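Local structure of L-serine ammonia-lyase (Rhizomucor miehei CAU432, 5C3U) at residues A285-C289 with V308-T312; A173-V179 with V200-E206; L277-A282 with V311-I317. The protein belongs to the pyridoxal-phosphate-dependent enzymes and holds pyridoxal-5'-phosphate in a pocket within its single chain. One frame throughout, in Å; residues are numbered along the deposited sequence. Where two conformers were deposited one is given.

Contact 1 of 3, residues A285-C289 with V308-T312; sequences ALSLC and VVLVT. With PLP (pyridoxal-5'-phosphate), chain B.
Val309 turns both of its methyl groups toward helix 285-289, and the close part of the contact is built on this one beta-branched residue. With CG1 anti to the backbone N (chi1 -179°) and CG2 anti to the carbonyl carbon, the two methyls reach successive turns of the helix. CG2 touches Cys289 SG at 3.7 Å, while CG1 meets Ala285 CB at 3.9 Å. Ala285 and Cys289 are four residues apart and so lie on one side of the helix; their small side chains let it settle on the face of the mixed alpha/beta sheet, its axis 8.5 Å from that of strand 308-311 and roughly antiparallel at 146°. Ile176 of the neighbouring strand 174-178 touches both Ala285 and Val309. Leu286 leaves the helix at its flank, but its longer chain reaches in over the strand, crossing Val309 at about a right angle with CD2 4.0 Å from Val309 CG1.

Beyond this the packing thins. Val311 is met by a single methyl, its CG2 lying 4.1 Å from Leu286 CD2, and Leu310 points to the other face of the sheet. Even this looser flank is closed to solvent: Phe270 and Ala266 of helix 260-274 pack on Leu286. No hydrogen bond crosses the contact: the side chains that meet carry methyls and a thiol. Between these segments, cohesion therefore comes from apolar burial and close fit rather than from polar bonds.

Contact 2 of 3, residues A173-V179 with V200-E206; sequences AAIICPV and VPVIAVE. With PLP (pyridoxal-5'-phosphate), chain B.
Ile203 sends its CG1 branch diagonally across the strand pair, where CD1 comes within 3.6 Å of Ala174 CB, a methyl small enough to take the longer chain. Ile175 leans the same way on the opposite face of the sheet: its side chain crosses that of Val200 obliquely, Ile175 CD1 lying 4.0 Å from Val200 CG1. Further along that face, Val202 directs CG1, anti to its backbone N (chi1 179°), at Cys177 CB 3.8 Å away, and Val179 sets CG2 against Ala204 CB at 3.6 Å.

Strands 174-178 and 202-206 are adjacent and parallel, the two strands of a beta-alpha-beta unit whose connecting helix, 183-194, packs on Ile175, Cys177 and Val202; helix 280-290 packs on the face carrying Ile176, Ile203 and Val205. Five backbone hydrogen bonds alternate between the strands: Cys177 N donates to Ile203 O at 2.8 Å, answered by Val205 N to Cys177 O at 2.9 Å.

Pro178 costs this ladder nothing, because its N faces away from strand 202-206; its ring instead packs on pyridoxal-5'-phosphate, CB 3.8 Å from PLP C6. Just beyond it, at the same end of the strands, the CG of Glu206 lies 3.3 Å from Val179 O, a buried oxygen without a polar partner, while the Glu206 carboxylate accepts bonds from the backbone N of Phe213 and of Gln214.

Contact 3 of 3, residues L277-A282 with V311-I317; sequences LVEASA and VTGGSDI. With PLP (pyridoxal-5'-phosphate), chain B.
Glu279 lays its side chain across the turn at Asp316, with CG 3.4 Å from Asp316 O and the two carboxylate planes 84° apart; Asp316 OD2 is itself bonded to Thr233 OG1. Glu279 OE2 accepts the backbone N-H of Asp316 at 2.9 Å, a fairly straight bond (163°) that reaches the anti side from out of the carboxylate plane; Asn80 ND2 is a second donor to the same oxygen. OE1 takes the hydroxyl of Ser281, OG to OE1 3.2 Å, on its anti lone pair, and is also bonded to Ser234 OG. With partners at both oxygens, the carboxylate is fixed in rotation. A long acidic side chain suits this place because it can span from the start of helix 280-290 to the loop, while Gly314, lacking a side chain, leaves room beside OE2.

The backbone reinforces the join. Glu279, at the N-cap position, donates its N-H to Gly313 O at 3.1 Å, and one water links Ala280 N to Asp316 O. Another water bridges Leu277 O and Gly314 O. Ile317 lies over the backbone of 277-278, its CG1 3.4 Å from Val278 O, a buried carbonyl oxygen with no polar partner. Deeper in, the side chains of Val278 and Val311 cross at about a right angle, CG1 to CG1 3.9 Å.

Toward pyridoxal-5'-phosphate, Ala282 CB packs on Thr312 OG1 at 3.5 Å. This hydroxyl stands between the backbone N and carbonyl carbon (chi1 50°), a setting that places it 2.7 Å from PLP N1, with Ser281 CB near the same nitrogen. A hydroxyl residue facing the pyridine nitrogen, together with a glycine loop, here Gly180 to Gly182, whose backbone N-H groups bind pyridoxal-5'-phosphate, is characteristic of fold-type II pyridoxal-phosphate enzymes.

Overall arrangement
Along the chain, contact 2 closes first; the segments of contacts 3 and 1 follow, both ending on the 308-317 region and sharing Val311 and Thr312. Contacts 1 and 2 have centres about 8 Å apart and meet in one mixed sheet, where strand 306-311 lies beside 174-178. Contacts 1 and 3, about 11 Å apart between centres, both use helix 280-290, contact 3 at its start and contact 1 further on. Contacts 2 and 3 are about 17 Å apart by centres, yet Pro178 packs on Ser281 and Thr312. The sheet and its covering helix thus bring strand ends, helix start and loop together around pyridoxal-5'-phosphate.

Contact 1 of 3, residues A285-C289 with V308-T312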
ATOM      1  N   ALA A 285      -6.208   7.511  -1.350  1.00 25.44           N
ATOM      2  CA  ALA A 285      -7.069   7.327  -0.180  1.00 25.77           C
ATOM      3  C   ALA A 285      -7.392   8.653   0.504  1.00 24.43           C
ATOM      4  O   ALA A 285      -8.538   8.901   0.860  1.00 24.43           O
ATOM      5  CB  ALA A 285      -6.450   6.356   0.809  1.00 25.16           C
ATOM      6  N   LEU A 286      -6.381   9.507   0.657  1.00 23.44           N
ATOM      7  CA  LEU A 286      -6.576  10.832   1.253  1.00 23.74           C
ATOM      8  C   LEU A 286      -7.547  11.708   0.454  1.00 23.59           C
ATOM      9  O   LEU A 286      -8.240  12.572   1.022  1.00 24.97           O
ATOM     10  CB  LEU A 286      -5.208  11.543   1.376  1.00 23.01           C
ATOM     11  CG  LEU A 286      -4.275  11.030   2.480  1.00 24.35           C
ATOM     12  CD1 LEU A 286      -2.823  11.452   2.290  1.00 23.24           C
ATOM     13  CD2 LEU A 286      -4.748  11.523   3.842  1.00 24.64           C
ATOM     14  N   SER A 287      -7.608  11.474  -0.856  1.00 23.76           N
ATOM     15  CA  SER A 287      -8.424  12.314  -1.734  1.00 26.23           C
ATOM     16  C   SER A 287      -9.918  12.219  -1.424  1.00 26.79           C
ATOM     17  O   SER A 287     -10.654  13.185  -1.639  1.00 26.61           O
ATOM     18  CB  SER A 287      -8.127  12.043  -3.224  1.00 26.44           C
ATOM     19  OG  SER A 287      -8.815  10.914  -3.712  1.00 31.48           O
ATOM     20  N   LEU A 288     -10.352  11.096  -0.864  1.00 26.31           N
ATOM     21  CA  LEU A 288     -11.762  10.973  -0.482  1.00 28.58           C
ATOM     22  C   LEU A 288     -12.116  11.974   0.612  1.00 28.93           C
ATOM     23  O   LEU A 288     -13.238  12.482   0.657  1.00 29.87           O
ATOM     24  CB  LEU A 288     -12.121   9.554  -0.057  1.00 29.54           C
ATOM     25  CG  LEU A 288     -11.952   8.460  -1.114  1.00 30.37           C
ATOM     26  CD1 LEU A 288     -12.662   7.220  -0.616  1.00 30.95           C
ATOM     27  CD2 LEU A 288     -12.516   8.877  -2.466  1.00 34.49           C
ATOM     28  N   CYS A 289     -11.145  12.288   1.472  1.00 28.79           N
ATOM     29  CA  CYS A 289     -11.379  13.261   2.534  1.00 28.19           C
ATOM     30  C   CYS A 289     -11.273  14.689   2.035  1.00 28.52           C
ATOM     31  O   CYS A 289     -12.161  15.517   2.296  1.00 30.58           O
ATOM     32  CB  CYS A 289     -10.425  13.007   3.706  1.00 31.03           C
ATOM     33  SG  CYS A 289     -10.788  11.419   4.487  1.00 35.70           S
ATOM     34  N   VAL A 308     -11.066   6.259   9.366  1.00 27.64           N
ATOM     35  CA  VAL A 308      -9.621   6.003   9.440  1.00 25.83           C
ATOM     36  C   VAL A 308      -9.067   5.927   8.013  1.00 24.65           C
ATOM     37  O   VAL A 308      -9.603   5.207   7.185  1.00 24.33           O
ATOM     38  CB  VAL A 308      -9.299   4.663  10.155  1.00 27.19           C
ATOM     39  CG1 VAL A 308      -7.806   4.341  10.069  1.00 27.05           C
ATOM     40  CG2 VAL A 308      -9.723   4.696  11.618  1.00 26.57           C
ATOM     41  N   VAL A 309      -8.017   6.689   7.726  1.00 22.90           N
ATOM     42  CA  VAL A 309      -7.392   6.632   6.391  1.00 24.00           C
ATOM     43  C   VAL A 309      -6.052   5.953   6.565  1.00 24.35           C
ATOM     44  O   VAL A 309      -5.240   6.409   7.384  1.00 23.69           O
ATOM     45  CB  VAL A 309      -7.186   8.043   5.796  1.00 24.94           C
ATOM     46  CG1 VAL A 309      -6.557   7.967   4.402  1.00 25.77           C
ATOM     47  CG2 VAL A 309      -8.504   8.798   5.760  1.00 26.23           C
ATOM     48  N   LEU A 310      -5.798   4.886   5.795  1.00 24.61           N
ATOM     49  CA  LEU A 310      -4.485   4.235   5.851  1.00 24.84           C
ATOM     50  C   LEU A 310      -3.528   4.989   4.969  1.00 25.24           C
ATOM     51  O   LEU A 310      -3.650   4.962   3.737  1.00 26.87           O
ATOM     52  CB  LEU A 310      -4.555   2.754   5.449  1.00 22.75           C
ATOM     53  CG  LEU A 310      -5.608   1.875   6.120  1.00 24.42           C
ATOM     54  CD1 LEU A 310      -5.467   0.437   5.618  1.00 24.60           C
ATOM     55  CD2 LEU A 310      -5.515   1.923   7.645  1.00 24.61           C
ATOM     56  N   VAL A 311      -2.585   5.688   5.600  1.00 25.30           N
ATOM     57  CA  VAL A 311      -1.659   6.515   4.867  1.00 25.25           C
ATOM     58  C   VAL A 311      -0.430   5.665   4.610  1.00 25.19           C
ATOM     59  O   VAL A 311       0.456   5.527   5.462  1.00 24.97           O
ATOM     60  CB  VAL A 311      -1.309   7.810   5.620  1.00 24.58           C
ATOM     61  CG1 VAL A 311      -0.239   8.605   4.848  1.00 24.93           C
ATOM     62  CG2 VAL A 311      -2.568   8.646   5.811  1.00 24.68           C
ATOM     63  N   THR A 312      -0.409   5.073   3.424  1.00 23.81           N
ATOM     64  CA  THR A 312       0.498   3.957   3.163  1.00 23.98           C
ATOM     65  C   THR A 312       1.961   4.350   2.980  1.00 24.14           C
ATOM     66  O   THR A 312       2.837   3.489   3.076  1.00 23.22           O
ATOM     67  CB  THR A 312      -0.015   3.070   2.023  1.00 24.80           C
ATOM     68  OG1 THR A 312      -0.345   3.891   0.887  1.00 23.90           O
ATOM     69  CG2 THR A 312      -1.252   2.329   2.496  1.00 25.71           C
TER
HETATM   70  N1  PLP B 401       0.146   2.169  -1.149  1.00 26.72           N
HETATM   71  C2  PLP B 401       1.479   1.995  -1.136  1.00 26.55           C
HETATM   72  C2A PLP B 401       2.434   3.151  -0.966  1.00 26.39           C
HETATM   73  C3  PLP B 401       2.020   0.644  -1.306  1.00 26.84           C
HETATM   74  O3  PLP B 401       3.373   0.435  -1.292  1.00 28.00           O
HETATM   75  C4  PLP B 401       1.044  -0.457  -1.451  1.00 27.32           C
HETATM   76  C4A PLP B 401       1.530  -1.839  -1.591  1.00 27.96           C
HETATM   77  C5  PLP B 401      -0.409  -0.149  -1.454  1.00 28.88           C
HETATM   78  C6  PLP B 401      -0.778   1.190  -1.289  1.00 27.81           C
HETATM   79  C5A PLP B 401      -1.477  -1.233  -1.611  1.00 29.08           C
HETATM   80  O4P PLP B 401      -0.891  -2.357  -2.257  1.00 29.63           O
HETATM   81  P   PLP B 401      -1.536  -3.824  -2.492  1.00 24.57           P
HETATM   82  O1P PLP B 401      -1.260  -4.652  -1.286  1.00 26.22           O
HETATM   83  O2P PLP B 401      -3.029  -3.664  -2.832  1.00 25.29           O
HETATM   84  O3P PLP B 401      -0.746  -4.216  -3.691  1.00 26.21           O

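Contact 2 of 3, residues A173-V179 with V200-E206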
ATOM      1  N   ALA A 173     -16.531   4.195  11.458  1.00 30.33           N
ATOM      2  CA  ALA A 173     -17.546   4.204  10.418  1.00 29.97           C
ATOM      3  C   ALA A 173     -16.998   3.666   9.100  1.00 31.15           C
ATOM      4  O   ALA A 173     -17.748   3.158   8.278  1.00 32.27           O
ATOM      5  CB  ALA A 173     -18.058   5.616  10.216  1.00 33.15           C
ATOM      6  N   ALA A 174     -15.699   3.818   8.880  1.00 29.14           N
ATOM      7  CA  ALA A 174     -15.073   3.290   7.663  1.00 27.59           C
ATOM      8  C   ALA A 174     -13.564   3.303   7.799  1.00 26.76           C
ATOM      9  O   ALA A 174     -12.996   4.084   8.581  1.00 26.68           O
ATOM     10  CB  ALA A 174     -15.471   4.111   6.447  1.00 28.70           C
ATOM     11  N   ILE A 175     -12.934   2.423   7.029  1.00 26.13           N
ATOM     12  CA  ILE A 175     -11.482   2.415   6.837  1.00 25.31           C
ATOM     13  C   ILE A 175     -11.248   2.583   5.348  1.00 24.34           C
ATOM     14  O   ILE A 175     -11.815   1.847   4.558  1.00 25.82           O
ATOM     15  CB  ILE A 175     -10.848   1.102   7.351  1.00 26.33           C
ATOM     16  CG1 ILE A 175     -11.057   1.005   8.869  1.00 27.27           C
ATOM     17  CG2 ILE A 175      -9.349   1.057   7.012  1.00 26.72           C
ATOM     18  CD1 ILE A 175     -10.637  -0.319   9.473  1.00 30.22           C
ATOM     19  N   ILE A 176     -10.450   3.588   4.971  1.00 24.58           N
ATOM     20  CA  ILE A 176     -10.169   3.872   3.572  1.00 24.27           C
ATOM     21  C   ILE A 176      -8.808   3.292   3.235  1.00 25.19           C
ATOM     22  O   ILE A 176      -7.812   3.637   3.881  1.00 24.77           O
ATOM     23  CB  ILE A 176     -10.170   5.386   3.266  1.00 25.52           C
ATOM     24  CG1 ILE A 176     -11.464   6.042   3.781  1.00 27.71           C
ATOM     25  CG2 ILE A 176      -9.953   5.622   1.772  1.00 25.23           C
ATOM     26  CD1 ILE A 176     -11.499   7.547   3.589  1.00 29.63           C
ATOM     27  N   CYS A 177      -8.786   2.419   2.225  1.00 23.90           N
ATOM     28  CA  CYS A 177      -7.635   1.549   1.970  1.00 24.59           C
ATOM     29  C   CYS A 177      -7.291   1.576   0.465  1.00 21.90           C
ATOM     30  O   CYS A 177      -8.100   1.162  -0.366  1.00 22.21           O
ATOM     31  CB  CYS A 177      -7.939   0.127   2.440  1.00 25.25           C
ATOM     32  SG  CYS A 177      -6.638  -1.093   2.136  1.00 28.69           S
ATOM     33  N   PRO A 178      -6.100   2.059   0.115  1.00 21.03           N
ATOM     34  CA  PRO A 178      -5.667   2.008  -1.301  1.00 20.64           C
ATOM     35  C   PRO A 178      -5.519   0.558  -1.764  1.00 23.72           C
ATOM     36  O   PRO A 178      -5.095  -0.288  -0.959  1.00 23.70           O
ATOM     37  CB  PRO A 178      -4.280   2.693  -1.296  1.00 22.90           C
ATOM     38  CG  PRO A 178      -3.945   2.914   0.124  1.00 23.66           C
ATOM     39  CD  PRO A 178      -5.054   2.545   1.033  1.00 20.78           C
ATOM     40  N   VAL A 179      -5.898   0.264  -3.021  1.00 21.03           N
ATOM     41  CA  VAL A 179      -5.767  -1.100  -3.590  1.00 23.15           C
ATOM     42  C   VAL A 179      -4.901  -1.132  -4.854  1.00 23.84           C
ATOM     43  O   VAL A 179      -5.185  -0.419  -5.828  1.00 25.39           O
ATOM     44  CB  VAL A 179      -7.167  -1.752  -3.873  1.00 23.38           C
ATOM     45  CG1 VAL A 179      -7.002  -3.148  -4.488  1.00 23.89           C
ATOM     46  CG2 VAL A 179      -7.958  -1.844  -2.581  1.00 26.05           C
ATOM     47  N   VAL A 200     -17.529  -3.210   9.845  1.00 32.79           N
ATOM     48  CA  VAL A 200     -16.792  -2.002   9.440  1.00 30.14           C
ATOM     49  C   VAL A 200     -16.558  -2.020   7.920  1.00 30.51           C
ATOM     50  O   VAL A 200     -15.892  -2.924   7.411  1.00 30.89           O
ATOM     51  CB  VAL A 200     -15.456  -1.883  10.218  1.00 29.74           C
ATOM     52  CG1 VAL A 200     -14.601  -0.736   9.699  1.00 27.58           C
ATOM     53  CG2 VAL A 200     -15.708  -1.714  11.710  1.00 30.49           C
ATOM     54  N   PRO A 201     -17.133  -1.049   7.184  1.00 30.07           N
ATOM     55  CA  PRO A 201     -16.921  -0.965   5.733  1.00 29.23           C
ATOM     56  C   PRO A 201     -15.480  -0.604   5.422  1.00 29.03           C
ATOM     57  O   PRO A 201     -14.875   0.186   6.147  1.00 27.96           O
ATOM     58  CB  PRO A 201     -17.812   0.208   5.287  1.00 29.82           C
ATOM     59  CG  PRO A 201     -18.666   0.556   6.462  1.00 30.37           C
ATOM     60  CD  PRO A 201     -17.970   0.053   7.689  1.00 32.17           C
ATOM     61  N   VAL A 202     -14.939  -1.205   4.373  1.00 28.06           N
ATOM     62  CA  VAL A 202     -13.640  -0.804   3.862  1.00 26.98           C
ATOM     63  C   VAL A 202     -13.909  -0.142   2.516  1.00 26.72           C
ATOM     64  O   VAL A 202     -14.572  -0.718   1.653  1.00 26.76           O
ATOM     65  CB  VAL A 202     -12.665  -2.001   3.704  1.00 26.60           C
ATOM     66  CG1 VAL A 202     -11.337  -1.527   3.140  1.00 25.68           C
ATOM     67  CG2 VAL A 202     -12.462  -2.711   5.036  1.00 27.64           C
ATOM     68  N   ILE A 203     -13.441   1.096   2.358  1.00 24.94           N
ATOM     69  CA  ILE A 203     -13.529   1.747   1.086  1.00 25.67           C
ATOM     70  C   ILE A 203     -12.213   1.457   0.384  1.00 26.22           C
ATOM     71  O   ILE A 203     -11.135   1.885   0.840  1.00 23.90           O
ATOM     72  CB  ILE A 203     -13.851   3.247   1.246  1.00 27.62           C
ATOM     73  CG1 ILE A 203     -15.192   3.355   1.967  1.00 30.69           C
ATOM     74  CG2 ILE A 203     -13.926   3.929  -0.116  1.00 26.67           C
ATOM     75  CD1 ILE A 203     -15.322   4.576   2.833  1.00 36.92           C
ATOM     76  N   ALA A 204     -12.320   0.704  -0.708  1.00 24.28           N
ATOM     77  CA  ALA A 204     -11.164   0.211  -1.454  1.00 24.07           C
ATOM     78  C   ALA A 204     -10.913   1.169  -2.603  1.00 24.42           C
ATOM     79  O   ALA A 204     -11.651   1.167  -3.571  1.00 24.96           O
ATOM     80  CB  ALA A 204     -11.431  -1.198  -1.985  1.00 25.37           C
ATOM     81  N   VAL A 205      -9.838   1.963  -2.526  1.00 21.68           N
ATOM     82  CA  VAL A 205      -9.642   3.042  -3.490  0.50 23.58           C
ATOM     83  C   VAL A 205      -8.553   2.723  -4.522  1.00 24.00           C
ATOM     84  O   VAL A 205      -7.486   2.248  -4.175  1.00 24.41           O
ATOM     85  CB  VAL A 205      -9.374   4.405  -2.794  0.50 24.24           C
ATOM     86  CG1 VAL A 205      -8.228   4.300  -1.796  0.50 23.98           C
ATOM     87  CG2 VAL A 205      -9.091   5.494  -3.825  0.50 25.06           C
ATOM     88  N   GLU A 206      -8.845   3.008  -5.785  1.00 23.91           N
ATOM     89  CA  GLU A 206      -7.918   2.848  -6.899  1.00 25.30           C
ATOM     90  C   GLU A 206      -7.980   4.145  -7.706  1.00 23.52           C
ATOM     91  O   GLU A 206      -8.796   5.023  -7.413  1.00 23.66           O
ATOM     92  CB  GLU A 206      -8.370   1.667  -7.797  1.00 27.59           C
ATOM     93  CG  GLU A 206      -8.120   0.274  -7.215  1.00 31.24           C
ATOM     94  CD  GLU A 206      -8.692  -0.851  -8.079  1.00 33.78           C
ATOM     95  OE1 GLU A 206      -9.919  -0.831  -8.361  1.00 34.07           O
ATOM     96  OE2 GLU A 206      -7.916  -1.760  -8.475  1.00 36.98           O
TER
HETATM   97  N1  PLP B 401       0.146   2.169  -1.149  1.00 26.72           N
HETATM   98  C2  PLP B 401       1.479   1.995  -1.136  1.00 26.55           C
HETATM   99  C2A PLP B 401       2.434   3.151  -0.966  1.00 26.39           C
HETATM  100  C3  PLP B 401       2.020   0.644  -1.306  1.00 26.84           C
HETATM  101  O3  PLP B 401       3.373   0.435  -1.292  1.00 28.00           O
HETATM  102  C4  PLP B 401       1.044  -0.457  -1.451  1.00 27.32           C
HETATM  103  C4A PLP B 401       1.530  -1.839  -1.591  1.00 27.96           C
HETATM  104  C5  PLP B 401      -0.409  -0.149  -1.454  1.00 28.88           C
HETATM  105  C6  PLP B 401      -0.778   1.190  -1.289  1.00 27.81           C
HETATM  106  C5A PLP B 401      -1.477  -1.233  -1.611  1.00 29.08           C
HETATM  107  O4P PLP B 401      -0.891  -2.357  -2.257  1.00 29.63           O
HETATM  108  P   PLP B 401      -1.536  -3.824  -2.492  1.00 24.57           P
HETATM  109  O1P PLP B 401      -1.260  -4.652  -1.286  1.00 26.22           O
HETATM  110  O2P PLP B 401      -3.029  -3.664  -2.832  1.00 25.29           O
HETATM  111  O3P PLP B 401      -0.746  -4.216  -3.691  1.00 26.21           O

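Contact 3 of 3, residues L277-A282 with V311-I317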
ATOM      1  N   LEU A 277       5.673  13.919   2.808  1.00 25.02           N
ATOM      2  CA  LEU A 277       5.531  13.583   1.389  1.00 24.26           C
ATOM      3  C   LEU A 277       5.152  12.134   1.270  1.00 22.86           C
ATOM      4  O   LEU A 277       5.879  11.277   1.745  1.00 22.88           O
ATOM      5  CB  LEU A 277       6.839  13.827   0.598  1.00 27.25           C
ATOM      6  CG  LEU A 277       7.495  15.199   0.653  1.00 30.80           C
ATOM      7  CD1 LEU A 277       8.702  15.245  -0.281  1.00 32.55           C
ATOM      8  CD2 LEU A 277       6.490  16.287   0.311  1.00 30.23           C
ATOM      9  N   VAL A 278       3.977  11.868   0.689  1.00 22.97           N
ATOM     10  CA  VAL A 278       3.549  10.508   0.432  1.00 22.60           C
ATOM     11  C   VAL A 278       3.282  10.291  -1.059  1.00 22.32           C
ATOM     12  O   VAL A 278       3.068  11.236  -1.826  1.00 21.99           O
ATOM     13  CB  VAL A 278       2.307  10.083   1.267  1.00 22.81           C
ATOM     14  CG1 VAL A 278       2.598  10.214   2.767  1.00 22.60           C
ATOM     15  CG2 VAL A 278       1.073  10.889   0.869  1.00 23.42           C
ATOM     16  N   GLU A 279       3.304   9.025  -1.455  1.00 21.89           N
ATOM     17  CA  GLU A 279       3.080   8.661  -2.858  1.00 23.47           C
ATOM     18  C   GLU A 279       1.648   8.940  -3.252  1.00 22.06           C
ATOM     19  O   GLU A 279       0.769   8.948  -2.394  1.00 22.12           O
ATOM     20  CB  GLU A 279       3.286   7.165  -3.021  1.00 25.90           C
ATOM     21  CG  GLU A 279       4.646   6.778  -3.506  1.00 30.78           C
ATOM     22  CD  GLU A 279       4.780   5.278  -3.701  1.00 32.27           C
ATOM     23  OE1 GLU A 279       3.849   4.601  -4.226  1.00 33.26           O
ATOM     24  OE2 GLU A 279       5.849   4.784  -3.338  1.00 31.74           O
ATOM     25  N   ALA A 280       1.418   9.131  -4.550  1.00 20.40           N
ATOM     26  CA  ALA A 280       0.054   9.260  -5.069  1.00 22.31           C
ATOM     27  C   ALA A 280      -0.837   8.069  -4.746  1.00 23.11           C
ATOM     28  O   ALA A 280      -2.069   8.230  -4.687  1.00 23.80           O
ATOM     29  CB  ALA A 280       0.081   9.515  -6.574  1.00 20.75           C
ATOM     30  N   SER A 281      -0.235   6.877  -4.542  1.00 25.24           N
ATOM     31  CA  SER A 281      -0.970   5.722  -4.021  1.00 25.81           C
ATOM     32  C   SER A 281      -1.723   6.041  -2.708  1.00 26.19           C
ATOM     33  O   SER A 281      -2.932   5.801  -2.576  1.00 24.23           O
ATOM     34  CB  SER A 281      -0.016   4.529  -3.841  1.00 24.80           C
ATOM     35  OG  SER A 281       0.740   4.345  -5.047  1.00 32.92           O
ATOM     36  N   ALA A 282      -1.014   6.624  -1.746  1.00 22.82           N
ATOM     37  CA  ALA A 282      -1.629   7.032  -0.479  1.00 22.95           C
ATOM     38  C   ALA A 282      -2.507   8.236  -0.720  1.00 22.43           C
ATOM     39  O   ALA A 282      -3.552   8.409  -0.073  1.00 24.36           O
ATOM     40  CB  ALA A 282      -0.529   7.385   0.527  1.00 23.23           C
ATOM     41  N   VAL A 311      -2.585   5.688   5.600  1.00 25.30           N
ATOM     42  CA  VAL A 311      -1.659   6.515   4.867  1.00 25.25           C
ATOM     43  C   VAL A 311      -0.430   5.665   4.610  1.00 25.19           C
ATOM     44  O   VAL A 311       0.456   5.527   5.462  1.00 24.97           O
ATOM     45  CB  VAL A 311      -1.309   7.810   5.620  1.00 24.58           C
ATOM     46  CG1 VAL A 311      -0.239   8.605   4.848  1.00 24.93           C
ATOM     47  CG2 VAL A 311      -2.568   8.646   5.811  1.00 24.68           C
ATOM     48  N   THR A 312      -0.409   5.073   3.424  1.00 23.81           N
ATOM     49  CA  THR A 312       0.498   3.957   3.163  1.00 23.98           C
ATOM     50  C   THR A 312       1.961   4.350   2.980  1.00 24.14           C
ATOM     51  O   THR A 312       2.837   3.489   3.076  1.00 23.22           O
ATOM     52  CB  THR A 312      -0.015   3.070   2.023  1.00 24.80           C
ATOM     53  OG1 THR A 312      -0.345   3.891   0.887  1.00 23.90           O
ATOM     54  CG2 THR A 312      -1.252   2.329   2.496  1.00 25.71           C
ATOM     55  N   GLY A 313       2.210   5.633   2.712  1.00 22.61           N
ATOM     56  CA  GLY A 313       3.563   6.169   2.694  1.00 22.10           C
ATOM     57  C   GLY A 313       4.111   6.034   1.288  1.00 24.71           C
ATOM     58  O   GLY A 313       3.495   6.519   0.315  1.00 25.03           O
ATOM     59  N   GLY A 314       5.250   5.365   1.176  1.00 24.49           N
ATOM     60  CA  GLY A 314       5.857   5.095  -0.121  1.00 24.62           C
ATOM     61  C   GLY A 314       7.035   5.994  -0.467  1.00 24.96           C
ATOM     62  O   GLY A 314       7.088   7.158  -0.072  1.00 24.61           O
ATOM     63  N   SER A 315       7.965   5.458  -1.244  1.00 24.27           N
ATOM     64  CA  SER A 315       9.193   6.202  -1.570  1.00 24.60           C
ATOM     65  C   SER A 315       9.230   6.709  -3.003  1.00 25.16           C
ATOM     66  O   SER A 315      10.199   7.366  -3.357  1.00 25.29           O
ATOM     67  CB  SER A 315      10.453   5.365  -1.290  1.00 26.90           C
ATOM     68  OG  SER A 315      10.553   5.009   0.094  1.00 28.33           O
ATOM     69  N   ASP A 316       8.211   6.405  -3.814  1.00 23.58           N
ATOM     70  CA  ASP A 316       8.180   6.877  -5.201  1.00 27.80           C
ATOM     71  C   ASP A 316       7.558   8.267  -5.235  1.00 26.65           C
ATOM     72  O   ASP A 316       6.489   8.477  -5.793  1.00 27.27           O
ATOM     73  CB  ASP A 316       7.405   5.920  -6.128  1.00 29.80           C
ATOM     74  CG  ASP A 316       7.697   6.178  -7.611  1.00 35.06           C
ATOM     75  OD1 ASP A 316       8.755   6.789  -7.913  1.00 36.86           O
ATOM     76  OD2 ASP A 316       6.866   5.783  -8.475  1.00 35.68           O
ATOM     77  N   ILE A 317       8.236   9.210  -4.599  1.00 25.75           N
ATOM     78  CA  ILE A 317       7.741  10.572  -4.457  1.00 25.05           C
ATOM     79  C   ILE A 317       8.995  11.397  -4.181  1.00 27.12           C
ATOM     80  O   ILE A 317       9.978  10.860  -3.684  1.00 27.81           O
ATOM     81  CB  ILE A 317       6.680  10.709  -3.322  1.00 25.24           C
ATOM     82  CG1 ILE A 317       6.052  12.114  -3.309  1.00 26.68           C
ATOM     83  CG2 ILE A 317       7.251  10.381  -1.948  1.00 28.60           C
ATOM     84  CD1 ILE A 317       5.106  12.364  -4.465  1.00 25.86           C
TER
HETATM   85  N1  PLP B 401       0.146   2.169  -1.149  1.00 26.72           N
HETATM   86  C2  PLP B 401       1.479   1.995  -1.136  1.00 26.55           C
HETATM   87  C2A PLP B 401       2.434   3.151  -0.966  1.00 26.39           C
HETATM   88  C3  PLP B 401       2.020   0.644  -1.306  1.00 26.84           C
HETATM   89  O3  PLP B 401       3.373   0.435  -1.292  1.00 28.00           O
HETATM   90  C4  PLP B 401       1.044  -0.457  -1.451  1.00 27.32           C
HETATM   91  C4A PLP B 401       1.530  -1.839  -1.591  1.00 27.96           C
HETATM   92  C5  PLP B 401      -0.409  -0.149  -1.454  1.00 28.88           C
HETATM   93  C6  PLP B 401      -0.778   1.190  -1.289  1.00 27.81           C
HETATM   94  C5A PLP B 401      -1.477  -1.233  -1.611  1.00 29.08           C
HETATM   95  O4P PLP B 401      -0.891  -2.357  -2.257  1.00 29.63           O
HETATM   96  P   PLP B 401      -1.536  -3.824  -2.492  1.00 24.57           P
HETATM   97  O1P PLP B 401      -1.260  -4.652  -1.286  1.00 26.22           O
HETATM   98  O2P PLP B 401      -3.029  -3.664  -2.832  1.00 25.29           O
HETATM   99  O3P PLP B 401      -0.746  -4.216  -3.691  1.00 26.21           O
HETATM  100  O   HOH W   1       6.056   8.586   2.209  1.00 23.74           O
HETATM  101  O   HOH W   2       3.808   9.486  -6.221  1.00 26.19           O